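Local coordinates for protein SusD homolog (PDB 3IV0) that is of unknown function but, as a SusD family member of the outer membrane, probably binds sugars for uptake by Bacteroides thetaiotaomicron, at residues I29-S32 and F33-A36; E239-N242 and G243-L247; T452-V456 and G457-W461. All blocks are in the same frame, centred on the assembly; numbering follows the deposited sequence.

Interaction 1 (I29-S32 and F33-A36)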
ATOM      1  N   ILE A  29      17.383   5.895  -0.981  1.00 12.70           N
ATOM      2  CA  ILE A  29      16.510   4.885  -1.622  1.00 11.38           C
ATOM      3  C   ILE A  29      15.119   5.041  -1.034  1.00 11.40           C
ATOM      4  O   ILE A  29      14.140   5.126  -1.783  1.00 10.99           O
ATOM      5  CB  ILE A  29      17.073   3.465  -1.452  1.00 10.12           C
ATOM      6  CG1 ILE A  29      18.445   3.303  -2.143  1.00 11.97           C
ATOM      7  CG2 ILE A  29      16.033   2.415  -1.967  1.00 11.41           C
ATOM      8  CD1 ILE A  29      19.224   2.044  -1.731  1.00 13.61           C
ATOM      9  N   TYR A  30      15.004   5.082   0.276  1.00 11.93           N
ATOM     10  CA  TYR A  30      13.738   5.358   0.942  1.00 10.84           C
ATOM     11  C   TYR A  30      13.140   6.676   0.474  1.00 11.94           C
ATOM     12  O   TYR A  30      11.949   6.786   0.208  1.00 12.49           O
ATOM     13  CB  TYR A  30      13.909   5.385   2.434  1.00 11.95           C
ATOM     14  CG  TYR A  30      14.100   4.062   3.114  1.00 10.21           C
ATOM     15  CD1 TYR A  30      13.028   3.326   3.542  1.00 11.29           C
ATOM     16  CD2 TYR A  30      15.370   3.552   3.372  1.00 13.13           C
ATOM     17  CE1 TYR A  30      13.156   2.131   4.201  1.00 11.35           C
ATOM     18  CE2 TYR A  30      15.528   2.359   4.033  1.00 12.68           C
ATOM     19  CZ  TYR A  30      14.431   1.628   4.444  1.00 11.41           C
ATOM     20  OH  TYR A  30      14.588   0.459   5.125  1.00 12.86           O
ATOM     21  N   ASN A  31      13.982   7.702   0.311  1.00 12.31           N
ATOM     22  CA  ASN A  31      13.493   8.985  -0.191  1.00 11.32           C
ATOM     23  C   ASN A  31      12.876   8.891  -1.571  1.00 10.80           C
ATOM     24  O   ASN A  31      11.835   9.483  -1.823  1.00 10.39           O
ATOM     25  CB  ASN A  31      14.634  10.022  -0.134  1.00 11.51           C
ATOM     26  CG  ASN A  31      14.174  11.407  -0.459  1.00 12.09           C
ATOM     27  OD1 ASN A  31      13.364  11.962   0.270  1.00 13.10           O
ATOM     28  ND2 ASN A  31      14.648  11.966  -1.575  1.00 13.83           N
ATOM     29  N   SER A  32      13.533   8.176  -2.467  1.00 11.44           N
ATOM     30  CA  SER A  32      12.987   8.002  -3.796  1.00 12.22           C
ATOM     31  C   SER A  32      11.666   7.244  -3.771  1.00 10.63           C
ATOM     32  O   SER A  32      10.745   7.630  -4.495  1.00 11.08           O
ATOM     33  CB  SER A  32      13.966   7.319  -4.758  1.00 11.87           C
ATOM     34  OG  SER A  32      15.071   8.183  -5.033  1.00 12.39           O
ATOM     35  N   PHE A  33      11.546   6.220  -2.935  1.00 10.79           N
ATOM     36  CA  PHE A  33      10.280   5.496  -2.841  1.00  9.56           C
ATOM     37  C   PHE A  33       9.204   6.442  -2.322  1.00 10.19           C
ATOM     38  O   PHE A  33       8.073   6.424  -2.818  1.00 10.25           O
ATOM     39  CB  PHE A  33      10.437   4.313  -1.922  1.00  9.95           C
ATOM     40  CG  PHE A  33       9.220   3.444  -1.868  1.00  9.72           C
ATOM     41  CD1 PHE A  33       8.977   2.497  -2.865  1.00 10.78           C
ATOM     42  CD2 PHE A  33       8.310   3.574  -0.864  1.00 10.38           C
ATOM     43  CE1 PHE A  33       7.845   1.685  -2.805  1.00 12.23           C
ATOM     44  CE2 PHE A  33       7.180   2.776  -0.823  1.00 11.50           C
ATOM     45  CZ  PHE A  33       6.961   1.847  -1.802  1.00 10.93           C
ATOM     46  N   ARG A  34       9.518   7.273  -1.347  1.00  9.44           N
ATOM     47  CA  ARG A  34       8.586   8.254  -0.834  1.00  9.59           C
ATOM     48  C   ARG A  34       8.184   9.221  -1.942  1.00  8.91           C
ATOM     49  O   ARG A  34       7.010   9.606  -2.062  1.00 10.87           O
ATOM     50  CB  ARG A  34       9.200   9.004   0.328  1.00 10.51           C
ATOM     51  CG  ARG A  34       8.361  10.178   0.803  1.00 10.43           C
ATOM     52  CD  ARG A  34       8.857  10.709   2.104  1.00 12.32           C
ATOM     53  NE  ARG A  34      10.251  11.122   2.035  1.00 12.61           N
ATOM     54  CZ  ARG A  34      11.019  11.292   3.102  1.00 13.43           C
ATOM     55  NH1 ARG A  34      10.555  11.097   4.316  1.00 15.33           N
ATOM     56  NH2 ARG A  34      12.290  11.683   2.925  1.00 15.98           N
ATOM     57  N   ASN A  35       9.142   9.706  -2.726  1.00 10.49           N
ATOM     58  CA  ASN A  35       8.814  10.591  -3.838  1.00 10.09           C
ATOM     59  C   ASN A  35       7.873   9.953  -4.839  1.00  9.69           C
ATOM     60  O   ASN A  35       6.957  10.633  -5.334  1.00 11.05           O
ATOM     61  CB  ASN A  35      10.096  11.082  -4.523  1.00 11.24           C
ATOM     62  CG  ASN A  35      10.796  12.163  -3.740  1.00 12.04           C
ATOM     63  OD1 ASN A  35      10.195  12.855  -2.946  1.00 11.86           O
ATOM     64  ND2 ASN A  35      12.102  12.305  -3.998  1.00 14.79           N
ATOM     65  N   ALA A  36       8.114   8.681  -5.157  1.00 10.32           N
ATOM     66  CA  ALA A  36       7.306   7.975  -6.154  1.00  9.41           C
ATOM     67  C   ALA A  36       5.879   7.753  -5.699  1.00 10.93           C
ATOM     68  O   ALA A  36       4.973   7.646  -6.545  1.00 11.23           O
ATOM     69  CB  ALA A  36       7.934   6.651  -6.447  1.00  9.73           C
TER
HETATM   70  O   HOH W   1      10.889  12.757  -0.289  1.00 14.20           O
HETATM   71  O   HOH W   2      13.628  14.502  -2.502  1.00 19.43           O
HETATM   72  O   HOH W   3      14.003  10.725  -5.676  1.00 20.48           O
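Ile-29 O takes the amide of Phe-33, 3.0 Å from O to N, the first of four successive i to i+4 backbone bonds that make 29-36 an unbroken piece of alpha-helix 19-39. One step on, Tyr-30 O accepts from Arg-34 N. The Tyr-30 side chain points away from the next turn, and its OH is bound by Glu-126 and by the amide of Ala-200.

Asn-31 carries the side-chain contact, an example of how a helix face pairs residues three and four places apart. With CG anti to the backbone N (chi1 -172°), the amide is laid toward the following turn, where Arg-34 NH2 meets OD1 at 2.9 Å. The bond is nearly straight, 174° at the hydrogen, and lies in the carbonyl plane on a lone pair of OD1, while the oxygen sits at the edge of the guanidinium, in its plane. The two flat groups are nevertheless turned 80° apart. A bend at chi3 of Arg-34 folds the guanidinium back toward Asn-31. OD1 has a second donor, a water 2.7 Å away that also accepts from Arg-34 NE and donates to Asn-35 OD1. Another water accepts from both Asn-31 ND2 and Asn-35 ND2, so the two amides are joined through solvent and not directly.

Ser-32 closes the series: its carbonyl accepts from Ala-36 N, and a third water donates to Ser-32 OG at 2.8 Å while accepting from Asn-35 ND2.

Arg-34 also forms a salt bridge with Glu-276 and a bond to Ala-269 O. The helix packs against two helices and a strand: Phe-33 meets Phe-137 edge-to-face on 117-142, Ser-32 and Ala-36 touch 93-108, and Tyr-30, Phe-33 and Arg-34 lie against strand 264-268.

Interaction 2 (E239-N242 and G243-L247); sequences ERNN and GAYSL
Asn-241 and Ala-244 close a type I' beta turn, with Ala-244 N donating to Asn-241 O at 3.2 Å. The approach is well above the carbonyl plane, although the N-H itself points fairly straight at the oxygen (164°). The Asn side chain then adds a second bond across the same turn: OD1 accepts from Tyr-245 N at 3.0 Å, again from above the amide plane. One residue thus holds two consecutive amides, one with its backbone and the next with its side chain. Asn-241 reaches inward because CG stands between its own N and carbonyl carbon (chi1 75°), which places the amide obliquely beside the Tyr-245 ring, CG 3.6 Å from CD2, with the two planes 38° apart.

The tight bend depends on the two central residues, Asn-242 and Gly-243, both of positive phi. At the backbone angles of Gly-243 a beta carbon would collide with Asn-242 O, so only glycine fits comfortably.

Further out, Asn-241 ND2 donates to Leu-238 O, at the end of helix 224-238, and the ring of Tyr-245 is fixed at its far end by a bond from OH to Trp-188 O. The turn lies in the loop that joins this helix to helix 253-258. A water bridges the two residues, accepting from Asn-241 ND2 at 2.9 Å and donating to Tyr-245 O at 2.8 Å.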
ATOM      1  N   GLU A 239       3.623 -14.538  13.619  1.00 12.68           N
ATOM      2  CA  GLU A 239       3.114 -14.731  14.966  1.00 14.25           C
ATOM      3  C   GLU A 239       4.171 -15.229  15.940  1.00 16.25           C
ATOM      4  O   GLU A 239       3.860 -15.484  17.109  1.00 18.28           O
ATOM      5  CB  GLU A 239       1.910 -15.659  14.928  1.00 14.91           C
ATOM      6  CG  GLU A 239       0.690 -14.975  14.319  1.00 16.48           C
ATOM      7  CD  GLU A 239       0.342 -13.705  15.067  1.00 18.99           C
ATOM      8  OE1 GLU A 239      -0.374 -13.779  16.091  1.00 21.64           O
ATOM      9  OE2 GLU A 239       0.826 -12.632  14.668  1.00 18.06           O
ATOM     10  N   ARG A 240       5.408 -15.323  15.498  1.00 14.92           N
ATOM     11  CA  ARG A 240       6.560 -15.551  16.393  1.00 16.52           C
ATOM     12  C   ARG A 240       7.224 -14.236  16.841  1.00 15.68           C
ATOM     13  O   ARG A 240       8.311 -14.219  17.447  1.00 17.95           O
ATOM     14  CB  ARG A 240       7.593 -16.445  15.694  1.00 17.62           C
ATOM     15  CG  ARG A 240       7.055 -17.829  15.391  1.00 20.25           C
ATOM     16  CD  ARG A 240       8.048 -18.749  14.702  1.00 22.58           C
ATOM     17  NE  ARG A 240       7.341 -19.981  14.384  1.00 27.43           N
ATOM     18  CZ  ARG A 240       7.070 -20.434  13.167  1.00 26.06           C
ATOM     19  NH1 ARG A 240       7.527 -19.845  12.058  1.00 19.96           N
ATOM     20  NH2 ARG A 240       6.379 -21.556  13.067  1.00 28.05           N
ATOM     21  N   ASN A 241       6.564 -13.120  16.595  1.00 13.90           N
ATOM     22  CA  ASN A 241       7.143 -11.813  16.918  1.00 14.66           C
ATOM     23  C   ASN A 241       7.248 -11.511  18.426  1.00 17.69           C
ATOM     24  O   ASN A 241       7.846 -10.511  18.816  1.00 18.69           O
ATOM     25  CB  ASN A 241       6.346 -10.703  16.218  1.00 14.92           C
ATOM     26  CG  ASN A 241       5.013 -10.431  16.862  1.00 14.21           C
ATOM     27  OD1 ASN A 241       4.966  -9.726  17.886  1.00 16.71           O
ATOM     28  ND2 ASN A 241       3.912 -10.908  16.277  1.00 15.14           N
ATOM     29  N   ASN A 242       6.624 -12.346  19.250  1.00 18.93           N
ATOM     30  CA  ASN A 242       6.768 -12.310  20.720  1.00 22.53           C
ATOM     31  C   ASN A 242       6.430 -10.966  21.326  1.00 21.83           C
ATOM     32  O   ASN A 242       7.140 -10.493  22.232  1.00 24.69           O
ATOM     33  CB  ASN A 242       8.148 -12.753  21.205  1.00 24.11           C
ATOM     34  CG  ASN A 242       8.111 -13.238  22.670  1.00 28.89           C
ATOM     35  OD1 ASN A 242       7.060 -13.653  23.171  1.00 38.95           O
ATOM     36  ND2 ASN A 242       9.247 -13.177  23.347  1.00 38.32           N
ATOM     37  N   GLY A 243       5.338 -10.378  20.863  1.00 18.35           N
ATOM     38  CA  GLY A 243       4.819  -9.151  21.444  1.00 19.90           C
ATOM     39  C   GLY A 243       5.351  -7.858  20.852  1.00 18.88           C
ATOM     40  O   GLY A 243       4.946  -6.775  21.291  1.00 19.26           O
ATOM     41  N   ALA A 244       6.231  -7.934  19.855  1.00 15.86           N
ATOM     42  CA  ALA A 244       6.701  -6.748  19.155  1.00 14.36           C
ATOM     43  C   ALA A 244       5.552  -6.005  18.485  1.00 13.84           C
ATOM     44  O   ALA A 244       5.553  -4.765  18.437  1.00 14.35           O
ATOM     45  CB  ALA A 244       7.731  -7.110  18.139  1.00 16.65           C
ATOM     46  N   TYR A 245       4.602  -6.770  17.953  1.00 12.81           N
ATOM     47  CA  TYR A 245       3.468  -6.206  17.265  1.00 11.46           C
ATOM     48  C   TYR A 245       2.206  -6.412  18.077  1.00 13.11           C
ATOM     49  O   TYR A 245       2.006  -7.446  18.699  1.00 14.18           O
ATOM     50  CB  TYR A 245       3.288  -6.851  15.881  1.00 12.72           C
ATOM     51  CG  TYR A 245       4.547  -6.873  15.046  1.00 12.01           C
ATOM     52  CD1 TYR A 245       5.415  -5.788  15.012  1.00 11.74           C
ATOM     53  CD2 TYR A 245       4.867  -7.974  14.287  1.00 11.45           C
ATOM     54  CE1 TYR A 245       6.581  -5.827  14.275  1.00 12.85           C
ATOM     55  CE2 TYR A 245       6.038  -8.018  13.533  1.00 11.41           C
ATOM     56  CZ  TYR A 245       6.894  -6.942  13.541  1.00 11.87           C
ATOM     57  OH  TYR A 245       8.055  -7.037  12.788  1.00 12.69           O
ATOM     58  N   SER A 246       1.320  -5.435  18.032  1.00 12.45           N
ATOM     59  CA  SER A 246       0.027  -5.578  18.672  1.00 14.37           C
ATOM     60  C   SER A 246      -1.009  -4.734  17.951  1.00 13.12           C
ATOM     61  O   SER A 246      -0.672  -3.825  17.184  1.00 14.08           O
ATOM     62  CB  SER A 246       0.104  -5.224  20.143  1.00 17.12           C
ATOM     63  OG  SER A 246       0.620  -3.949  20.282  1.00 20.10           O
ATOM     64  N   LEU A 247      -2.266  -5.053  18.179  1.00 12.84           N
ATOM     65  CA  LEU A 247      -3.363  -4.225  17.723  1.00 11.31           C
ATOM     66  C   LEU A 247      -3.689  -3.158  18.768  1.00 13.73           C
ATOM     67  O   LEU A 247      -4.057  -3.505  19.895  1.00 17.46           O
ATOM     68  CB  LEU A 247      -4.586  -5.093  17.481  1.00 13.26           C
ATOM     69  CG  LEU A 247      -4.473  -6.150  16.386  1.00 12.22           C
ATOM     70  CD1 LEU A 247      -5.819  -6.889  16.246  1.00 16.89           C
ATOM     71  CD2 LEU A 247      -4.059  -5.555  15.086  1.00 14.34           C
TER
HETATM   72  O   HOH W   4       1.815 -10.154  18.103  1.00 20.03           O

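Interaction 3 (T452-V456 and G457-W461); sequences TNFNV and GAWTW
Phe-454 O is gripped by two donors: Gly-457 N at 3.0 Å, from well above the carbonyl plane, and a water at 2.8 Å. The first of these bonds belongs to a Schellman motif that ends helix 451-455. Its companion is the bond from Ala-458 N back to Asn-453 O, 2.9 Å long, and the C-prime residue is Gly-457, whose positive phi would force a beta carbon into Val-456 O. The motif is a worked case of how a helix stops: the last carbonyls are taken up by amides from beyond the helix while the chain turns away.

The same water accepts from Trp-459 NE1, tying the indole to the helix end. With CG of Trp-459 set between its N and carbonyl carbon (chi1 61°), the indole is brought back to Phe-454, with CD1 over one face of the phenyl ring, offset toward its rim and 3.8 Å from CD2; the ring planes meet obliquely at 38°. Phe-454 also meets Tyr-440 edge-to-face. An alanine in place of Phe-454 would probably open a gap beside Trp-459 CD1 and leave Tyr-440 without its edge-to-face partner.

Phe-219 of helix 202-219 touches both aromatic side chains, so the helix end and the following loop meet this helix together. Asn-453 and Ala-458 in turn abut Phe-479, near the C-terminus. Starting at the same glycine, a type I turn from Gly-457 to Thr-460 is doubly secured at Gly-457 O, which accepts Thr-460 N at 3.0 Å and, in the carbonyl plane, Thr-460 OG1 at 2.8 Å.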
ATOM      1  N   THR A 452     -13.560  -9.364 -19.323  1.00 12.56           N
ATOM      2  CA  THR A 452     -12.799  -9.356 -20.577  1.00 11.22           C
ATOM      3  C   THR A 452     -11.784  -8.208 -20.554  1.00 11.48           C
ATOM      4  O   THR A 452     -10.631  -8.399 -20.916  1.00 11.31           O
ATOM      5  CB  THR A 452     -13.696  -9.209 -21.805  1.00 12.01           C
ATOM      6  OG1 THR A 452     -14.690 -10.256 -21.800  1.00 13.74           O
ATOM      7  CG2 THR A 452     -12.859  -9.327 -23.052  1.00 14.74           C
ATOM      8  N   ASN A 453     -12.214  -7.041 -20.117  1.00 11.48           N
ATOM      9  CA  ASN A 453     -11.305  -5.886 -20.057  1.00 10.57           C
ATOM     10  C   ASN A 453     -10.192  -6.145 -19.067  1.00 12.07           C
ATOM     11  O   ASN A 453      -9.022  -5.920 -19.393  1.00 11.77           O
ATOM     12  CB  ASN A 453     -12.069  -4.620 -19.748  1.00 13.26           C
ATOM     13  CG  ASN A 453     -12.894  -4.120 -20.939  1.00 13.56           C
ATOM     14  OD1 ASN A 453     -12.687  -4.543 -22.075  1.00 16.44           O
ATOM     15  ND2 ASN A 453     -13.748  -3.178 -20.677  1.00 15.85           N
ATOM     16  N   PHE A 454     -10.528  -6.709 -17.924  1.00 10.73           N
ATOM     17  CA  PHE A 454      -9.477  -7.164 -17.004  1.00 10.86           C
ATOM     18  C   PHE A 454      -8.488  -8.062 -17.697  1.00 11.29           C
ATOM     19  O   PHE A 454      -7.249  -7.904 -17.546  1.00 11.49           O
ATOM     20  CB  PHE A 454     -10.126  -7.897 -15.849  1.00 12.01           C
ATOM     21  CG  PHE A 454      -9.163  -8.439 -14.834  1.00 11.82           C
ATOM     22  CD1 PHE A 454      -8.625  -9.708 -14.987  1.00 14.93           C
ATOM     23  CD2 PHE A 454      -8.856  -7.726 -13.704  1.00 12.79           C
ATOM     24  CE1 PHE A 454      -7.789 -10.243 -14.027  1.00 17.65           C
ATOM     25  CE2 PHE A 454      -8.019  -8.269 -12.744  1.00 14.24           C
ATOM     26  CZ  PHE A 454      -7.476  -9.503 -12.906  1.00 17.20           C
ATOM     27  N   ASN A 455      -8.992  -9.042 -18.436  1.00 10.70           N
ATOM     28  CA  ASN A 455      -8.143 -10.039 -19.069  1.00 12.65           C
ATOM     29  C   ASN A 455      -7.183  -9.456 -20.096  1.00 12.65           C
ATOM     30  O   ASN A 455      -6.147 -10.053 -20.368  1.00 14.26           O
ATOM     31  CB  ASN A 455      -9.015 -11.122 -19.738  1.00 11.59           C
ATOM     32  CG  ASN A 455      -9.730 -12.014 -18.750  1.00 16.29           C
ATOM     33  OD1 ASN A 455      -9.316 -12.144 -17.599  1.00 17.19           O
ATOM     34  ND2 ASN A 455     -10.777 -12.698 -19.224  1.00 15.91           N
ATOM     35  N   VAL A 456      -7.525  -8.323 -20.684  1.00 12.02           N
ATOM     36  CA  VAL A 456      -6.658  -7.655 -21.644  1.00 12.52           C
ATOM     37  C   VAL A 456      -5.926  -6.458 -20.999  1.00 14.32           C
ATOM     38  O   VAL A 456      -5.371  -5.621 -21.713  1.00 14.22           O
ATOM     39  CB  VAL A 456      -7.399  -7.240 -22.958  1.00 13.89           C
ATOM     40  CG1 VAL A 456      -7.904  -8.485 -23.694  1.00 15.26           C
ATOM     41  CG2 VAL A 456      -8.540  -6.288 -22.734  1.00 14.67           C
ATOM     42  N   GLY A 457      -5.866  -6.400 -19.682  1.00 12.45           N
ATOM     43  CA  GLY A 457      -4.985  -5.442 -19.032  1.00 11.14           C
ATOM     44  C   GLY A 457      -5.618  -4.138 -18.620  1.00 13.18           C
ATOM     45  O   GLY A 457      -4.902  -3.170 -18.285  1.00 11.87           O
ATOM     46  N   ALA A 458      -6.944  -4.048 -18.577  1.00 10.68           N
ATOM     47  CA  ALA A 458      -7.609  -2.828 -18.140  1.00 11.20           C
ATOM     48  C   ALA A 458      -7.441  -2.510 -16.662  1.00 11.40           C
ATOM     49  O   ALA A 458      -7.894  -1.463 -16.212  1.00 10.98           O
ATOM     50  CB  ALA A 458      -9.116  -2.834 -18.505  1.00 12.35           C
ATOM     51  N   TRP A 459      -6.825  -3.407 -15.895  1.00  9.66           N
ATOM     52  CA  TRP A 459      -6.493  -3.113 -14.480  1.00  9.87           C
ATOM     53  C   TRP A 459      -5.169  -2.335 -14.354  1.00 10.00           C
ATOM     54  O   TRP A 459      -4.872  -1.842 -13.270  1.00  9.84           O
ATOM     55  CB  TRP A 459      -6.440  -4.403 -13.665  1.00 10.53           C
ATOM     56  CG  TRP A 459      -5.418  -5.360 -14.122  1.00  9.06           C
ATOM     57  CD1 TRP A 459      -5.595  -6.362 -14.996  1.00 12.27           C
ATOM     58  CD2 TRP A 459      -4.025  -5.435 -13.722  1.00  9.71           C
ATOM     59  NE1 TRP A 459      -4.432  -7.051 -15.188  1.00 10.91           N
ATOM     60  CE2 TRP A 459      -3.450  -6.504 -14.404  1.00  8.89           C
ATOM     61  CE3 TRP A 459      -3.221  -4.698 -12.845  1.00  8.45           C
ATOM     62  CZ2 TRP A 459      -2.094  -6.881 -14.240  1.00  9.15           C
ATOM     63  CZ3 TRP A 459      -1.933  -5.087 -12.668  1.00  9.26           C
ATOM     64  CH2 TRP A 459      -1.370  -6.128 -13.378  1.00 10.75           C
ATOM     65  N   THR A 460      -4.389  -2.230 -15.431  1.00  9.56           N
ATOM     66  CA  THR A 460      -3.105  -1.512 -15.379  1.00  9.82           C
ATOM     67  C   THR A 460      -3.304  -0.023 -15.613  1.00 10.18           C
ATOM     68  O   THR A 460      -4.338   0.393 -16.131  1.00 11.51           O
ATOM     69  CB  THR A 460      -2.120  -2.007 -16.430  1.00 10.22           C
ATOM     70  OG1 THR A 460      -2.629  -1.695 -17.747  1.00 11.78           O
ATOM     71  CG2 THR A 460      -1.848  -3.511 -16.251  1.00 12.37           C
ATOM     72  N   TRP A 461      -2.316   0.777 -15.202  1.00 11.07           N
ATOM     73  CA  TRP A 461      -2.164   2.154 -15.639  1.00 10.82           C
ATOM     74  C   TRP A 461      -1.589   2.217 -17.048  1.00 10.26           C
ATOM     75  O   TRP A 461      -0.777   1.407 -17.400  1.00 11.35           O
ATOM     76  CB  TRP A 461      -1.218   2.913 -14.671  1.00 10.88           C
ATOM     77  CG  TRP A 461      -1.858   3.289 -13.396  1.00  9.66           C
ATOM     78  CD1 TRP A 461      -2.204   2.457 -12.382  1.00 10.72           C
ATOM     79  CD2 TRP A 461      -2.322   4.600 -13.007  1.00 10.94           C
ATOM     80  NE1 TRP A 461      -2.797   3.159 -11.374  1.00 11.09           N
ATOM     81  CE2 TRP A 461      -2.888   4.480 -11.731  1.00 11.55           C
ATOM     82  CE3 TRP A 461      -2.253   5.873 -13.600  1.00 11.87           C
ATOM     83  CZ2 TRP A 461      -3.444   5.558 -11.059  1.00 11.79           C
ATOM     84  CZ3 TRP A 461      -2.791   6.929 -12.952  1.00 13.27           C
ATOM     85  CH2 TRP A 461      -3.389   6.778 -11.694  1.00 11.63           C
TER
HETATM   86  O   HOH W   5      -4.823  -9.294 -17.050  1.00 17.28           O
HETATM   87  O   HOH W   6      -3.388  -2.822 -21.132  1.00 19.56           O

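In the fold
The three contacts are local and follow one another along the chain, each solving a different problem: interaction 1 pairs side chains within a helix, interaction 2 turns the chain soon after one, and interaction 3 ends one. None touches another. The centre of interaction 1 lies about 14 Å from that of the chain, closer than those of the other two, and about 28 Å from each of theirs. Interactions 2 and 3 sit on opposite sides of the chain's centre, their own centres about 38 Å apart. Helix 117-142 is a shared neighbour of 29-36 and 457-461. A bound 1,2-ethanediol, probably from the crystallisation liquor, lies about 4 Å from Gly-457.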